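Local coordinates for alpha-L-rhamnosidase (Aspergillus terreus, PDB 6GSZ), which probably hydrolyses terminal non-reducing alpha-L-rhamnose residues of alpha-L-rhamnosides and contains bound calcium, at residues P535-M547 and G777-N789. Sequence-based numbering, arbitrary orientation.
Sequences PWQLYESFGDKVM and GLSPAEPGWRRIN
Pro780 meets Glu540 where a beta hairpin of the C-terminal beta domain, strands 778-780 and 787-790 with a type II turn in the connection, sits on the last turn of helix 530-542 of the (alpha/alpha)6-barrel catalytic domain. The pair illustrates how a turn can dock on the carbonyls that a helix end leaves without helical partners. CG of Pro780 lies 3.9 Å from Glu540 O, and a water joins Pro780 O to Glu540 OE1. Past Pro780 in sequence, Arg786 grips Glu782 side-on, NE to OE2 and NH2 to OE1, a salt bridge that spans the turn. Pro783 sets its CB over one face of the Tyr539 ring, 3.8 Å from the centroid, in a CH-pi contact; Tyr539 reaches it with CG anti to the backbone N (chi1 -178°). On the same proline, CG approaches Glu540 OE2. Gly784 N then donates an almost straight hydrogen bond of 2.8 Å to Glu540 O, coming from above the carbonyl plane, while Gly784 packs closely against Gly543, the first residue past the helix, where phi turns positive. Finally Trp785, covered on one face by Pro780 CB, turns its indole edge to Ser541: a water links NE1 to Ser541 OG, and Ser541 O lies at the edge of the indole, in its plane, 3.1 Å from CD1.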
# COMPACT_ATOMS: atom_id res chain seq x y z
N PRO A 535 1.52 13.43 -0.61
CA PRO A 535 2.72 13.95 -1.28
C PRO A 535 3.79 14.50 -0.32
O PRO A 535 4.99 14.19 -0.52
CB PRO A 535 2.17 15.03 -2.22
CG PRO A 535 0.80 14.49 -2.57
CD PRO A 535 0.29 13.97 -1.24
N TRP A 536 3.37 15.27 0.68
CA TRP A 536 4.38 15.85 1.59
C TRP A 536 5.16 14.71 2.27
O TRP A 536 6.39 14.73 2.35
CB TRP A 536 3.69 16.73 2.63
CG TRP A 536 4.61 17.33 3.66
CD1 TRP A 536 5.30 18.49 3.58
CD2 TRP A 536 4.89 16.78 4.95
NE1 TRP A 536 5.99 18.71 4.73
CE2 TRP A 536 5.80 17.65 5.58
CE3 TRP A 536 4.53 15.59 5.57
CZ2 TRP A 536 6.32 17.37 6.84
CZ3 TRP A 536 5.04 15.30 6.82
CH2 TRP A 536 5.92 16.19 7.44
N GLN A 537 4.44 13.72 2.80
CA GLN A 537 5.06 12.58 3.47
C GLN A 537 5.91 11.75 2.50
O GLN A 537 6.92 11.12 2.90
CB GLN A 537 4.06 11.76 4.26
CG GLN A 537 4.68 10.59 5.02
CD GLN A 537 5.67 11.04 6.08
OE1 GLN A 537 5.29 11.72 7.01
NE2 GLN A 537 6.91 10.57 5.95
N LEU A 538 5.41 11.58 1.27
CA LEU A 538 6.13 10.79 0.31
C LEU A 538 7.52 11.41 0.08
O LEU A 538 8.49 10.68 -0.10
CB LEU A 538 5.30 10.67 -0.97
CG LEU A 538 5.61 9.51 -1.87
CD1 LEU A 538 5.36 8.16 -1.18
CD2 LEU A 538 4.79 9.63 -3.13
N TYR A 539 7.55 12.75 -0.01
CA TYR A 539 8.82 13.44 -0.20
C TYR A 539 9.74 13.33 1.05
O TYR A 539 10.92 13.00 0.90
CB TYR A 539 8.55 14.90 -0.56
CG TYR A 539 9.80 15.68 -0.82
CD1 TYR A 539 10.59 15.35 -1.89
CD2 TYR A 539 10.22 16.72 -0.02
CE1 TYR A 539 11.77 16.02 -2.19
CE2 TYR A 539 11.35 17.45 -0.33
CZ TYR A 539 12.15 17.10 -1.41
OH TYR A 539 13.31 17.76 -1.70
N GLU A 540 9.14 13.45 2.24
CA GLU A 540 9.91 13.26 3.47
C GLU A 540 10.57 11.87 3.45
O GLU A 540 11.75 11.70 3.82
CB GLU A 540 9.03 13.38 4.69
CG GLU A 540 8.58 14.81 4.95
CD GLU A 540 9.66 15.82 5.25
OE1 GLU A 540 10.35 15.62 6.28
OE2 GLU A 540 9.82 16.75 4.42
N SER A 541 9.82 10.87 2.98
CA SER A 541 10.31 9.48 3.06
C SER A 541 11.32 9.15 1.96
O SER A 541 12.32 8.42 2.22
CB SER A 541 9.12 8.54 2.93
OG SER A 541 8.28 8.64 4.06
N PHE A 542 11.07 9.62 0.72
CA PHE A 542 11.86 9.11 -0.44
C PHE A 542 12.66 10.19 -1.19
O PHE A 542 13.51 9.88 -2.00
CB PHE A 542 10.97 8.30 -1.38
CG PHE A 542 10.29 7.14 -0.71
CD1 PHE A 542 10.99 6.03 -0.29
CD2 PHE A 542 8.94 7.20 -0.46
CE1 PHE A 542 10.34 4.98 0.36
CE2 PHE A 542 8.29 6.16 0.20
CZ PHE A 542 8.98 5.06 0.61
N GLY A 543 12.38 11.46 -0.88
CA GLY A 543 13.16 12.57 -1.41
C GLY A 543 13.09 12.84 -2.90
O GLY A 543 14.00 13.44 -3.48
N ASP A 544 12.03 12.36 -3.58
CA ASP A 544 11.97 12.45 -5.01
C ASP A 544 11.37 13.80 -5.46
O ASP A 544 10.16 14.00 -5.35
CB ASP A 544 11.15 11.27 -5.53
CG ASP A 544 11.12 11.22 -7.04
OD1 ASP A 544 11.34 12.23 -7.69
OD2 ASP A 544 10.75 10.14 -7.56
N LYS A 545 12.22 14.72 -5.96
CA LYS A 545 11.77 16.05 -6.34
C LYS A 545 10.85 16.01 -7.58
O LYS A 545 10.01 16.87 -7.74
CB LYS A 545 12.97 17.00 -6.54
CG LYS A 545 13.65 17.39 -5.23
CD LYS A 545 14.36 18.75 -5.19
CE LYS A 545 15.35 18.78 -4.06
NZ LYS A 545 16.40 17.75 -4.24
N VAL A 546 11.09 15.05 -8.48
CA VAL A 546 10.27 14.91 -9.69
C VAL A 546 8.83 14.54 -9.32
O VAL A 546 7.87 15.12 -9.83
CB VAL A 546 10.89 13.94 -10.71
CG1 VAL A 546 9.93 13.66 -11.88
CG2 VAL A 546 12.21 14.48 -11.19
N MET A 547 8.70 13.56 -8.42
CA MET A 547 7.41 13.15 -7.98
C MET A 547 6.71 14.28 -7.18
O MET A 547 5.50 14.49 -7.29
CB MET A 547 7.53 11.84 -7.21
CG MET A 547 6.25 11.29 -6.79
SD MET A 547 6.34 9.52 -6.37
CE MET A 547 7.55 9.52 -5.05
N GLY A 777 13.89 5.65 17.75
CA GLY A 777 14.68 6.84 17.57
C GLY A 777 14.86 7.33 16.15
O GLY A 777 15.48 8.37 15.97
N LEU A 778 14.38 6.62 15.12
CA LEU A 778 14.80 6.90 13.75
C LEU A 778 13.80 7.79 13.01
O LEU A 778 12.62 7.44 12.87
CB LEU A 778 14.92 5.57 13.01
CG LEU A 778 16.10 4.69 13.39
CD1 LEU A 778 15.94 3.32 12.78
CD2 LEU A 778 17.38 5.32 12.93
N SER A 779 14.29 8.88 12.43
CA SER A 779 13.46 9.73 11.55
C SER A 779 14.37 10.39 10.54
O SER A 779 15.57 10.57 10.78
CB SER A 779 12.65 10.78 12.32
OG SER A 779 13.52 11.70 12.96
N PRO A 780 13.83 10.82 9.39
CA PRO A 780 14.63 11.53 8.40
C PRO A 780 14.88 12.98 8.81
O PRO A 780 13.96 13.71 9.15
CB PRO A 780 13.81 11.39 7.11
CG PRO A 780 12.38 11.31 7.60
CD PRO A 780 12.45 10.57 8.92
N ALA A 781 16.14 13.39 8.76
CA ALA A 781 16.52 14.78 9.03
C ALA A 781 16.55 15.60 7.74
O ALA A 781 16.57 16.81 7.79
CB ALA A 781 17.83 14.88 9.77
N GLU A 782 16.58 14.92 6.59
CA GLU A 782 16.47 15.51 5.27
C GLU A 782 15.52 14.60 4.52
O GLU A 782 15.59 13.37 4.70
CB GLU A 782 17.82 15.53 4.54
CG GLU A 782 17.82 16.10 3.16
CD GLU A 782 19.20 16.03 2.53
OE1 GLU A 782 20.02 16.88 2.87
OE2 GLU A 782 19.48 15.08 1.76
N PRO A 783 14.62 15.14 3.67
CA PRO A 783 13.73 14.28 2.89
C PRO A 783 14.53 13.20 2.15
O PRO A 783 15.44 13.53 1.44
CB PRO A 783 13.04 15.26 1.92
CG PRO A 783 13.05 16.55 2.66
CD PRO A 783 14.33 16.57 3.46
N GLY A 784 14.13 11.93 2.31
CA GLY A 784 14.83 10.85 1.66
C GLY A 784 15.91 10.15 2.47
O GLY A 784 16.58 9.26 1.93
N TRP A 785 16.15 10.59 3.72
CA TRP A 785 17.00 9.89 4.69
C TRP A 785 18.51 9.99 4.40
O TRP A 785 19.26 9.25 5.02
CB TRP A 785 16.59 8.43 4.85
CG TRP A 785 15.25 8.20 5.47
CD1 TRP A 785 14.03 8.15 4.85
CD2 TRP A 785 14.99 7.82 6.83
NE1 TRP A 785 13.05 7.85 5.74
CE2 TRP A 785 13.60 7.61 6.96
CE3 TRP A 785 15.81 7.59 7.94
CZ2 TRP A 785 13.02 7.22 8.15
CZ3 TRP A 785 15.23 7.21 9.12
CH2 TRP A 785 13.86 7.00 9.22
N ARG A 786 18.96 10.95 3.59
CA ARG A 786 20.41 11.11 3.44
C ARG A 786 21.02 11.72 4.71
O ARG A 786 22.25 11.59 4.96
CB ARG A 786 20.71 12.03 2.26
CG ARG A 786 22.16 12.04 1.79
CD ARG A 786 22.36 13.14 0.74
NE ARG A 786 22.19 14.48 1.34
CZ ARG A 786 23.16 15.27 1.80
NH1 ARG A 786 24.43 14.91 1.65
NH2 ARG A 786 22.80 16.36 2.46
N ARG A 787 20.17 12.37 5.51
CA ARG A 787 20.55 12.79 6.85
C ARG A 787 19.50 12.21 7.79
O ARG A 787 18.30 12.15 7.42
CB ARG A 787 20.53 14.33 7.00
CG ARG A 787 21.54 15.04 6.13
CD ARG A 787 22.89 14.77 6.76
NE ARG A 787 24.03 15.39 6.08
CZ ARG A 787 24.77 14.79 5.16
NH1 ARG A 787 24.42 13.58 4.75
NH2 ARG A 787 25.82 15.42 4.65
N ILE A 788 19.95 11.59 8.87
CA ILE A 788 19.14 10.80 9.76
C ILE A 788 19.19 11.39 11.17
O ILE A 788 20.29 11.74 11.65
CB ILE A 788 19.62 9.34 9.75
CG1 ILE A 788 19.72 8.84 8.31
CG2 ILE A 788 18.73 8.46 10.62
CD1 ILE A 788 20.25 7.44 8.16
N ASN A 789 18.06 11.47 11.86
CA ASN A 789 18.06 11.80 13.32
C ASN A 789 17.91 10.47 14.07
O ASN A 789 17.09 9.62 13.67
CB ASN A 789 17.00 12.89 13.63
CG ASN A 789 17.14 13.57 14.98
OD1 ASN A 789 18.08 14.34 15.22
ND2 ASN A 789 16.16 13.35 15.87
O HOH W 1 13.04 15.90 6.90
O HOH W 2 10.09 6.71 5.51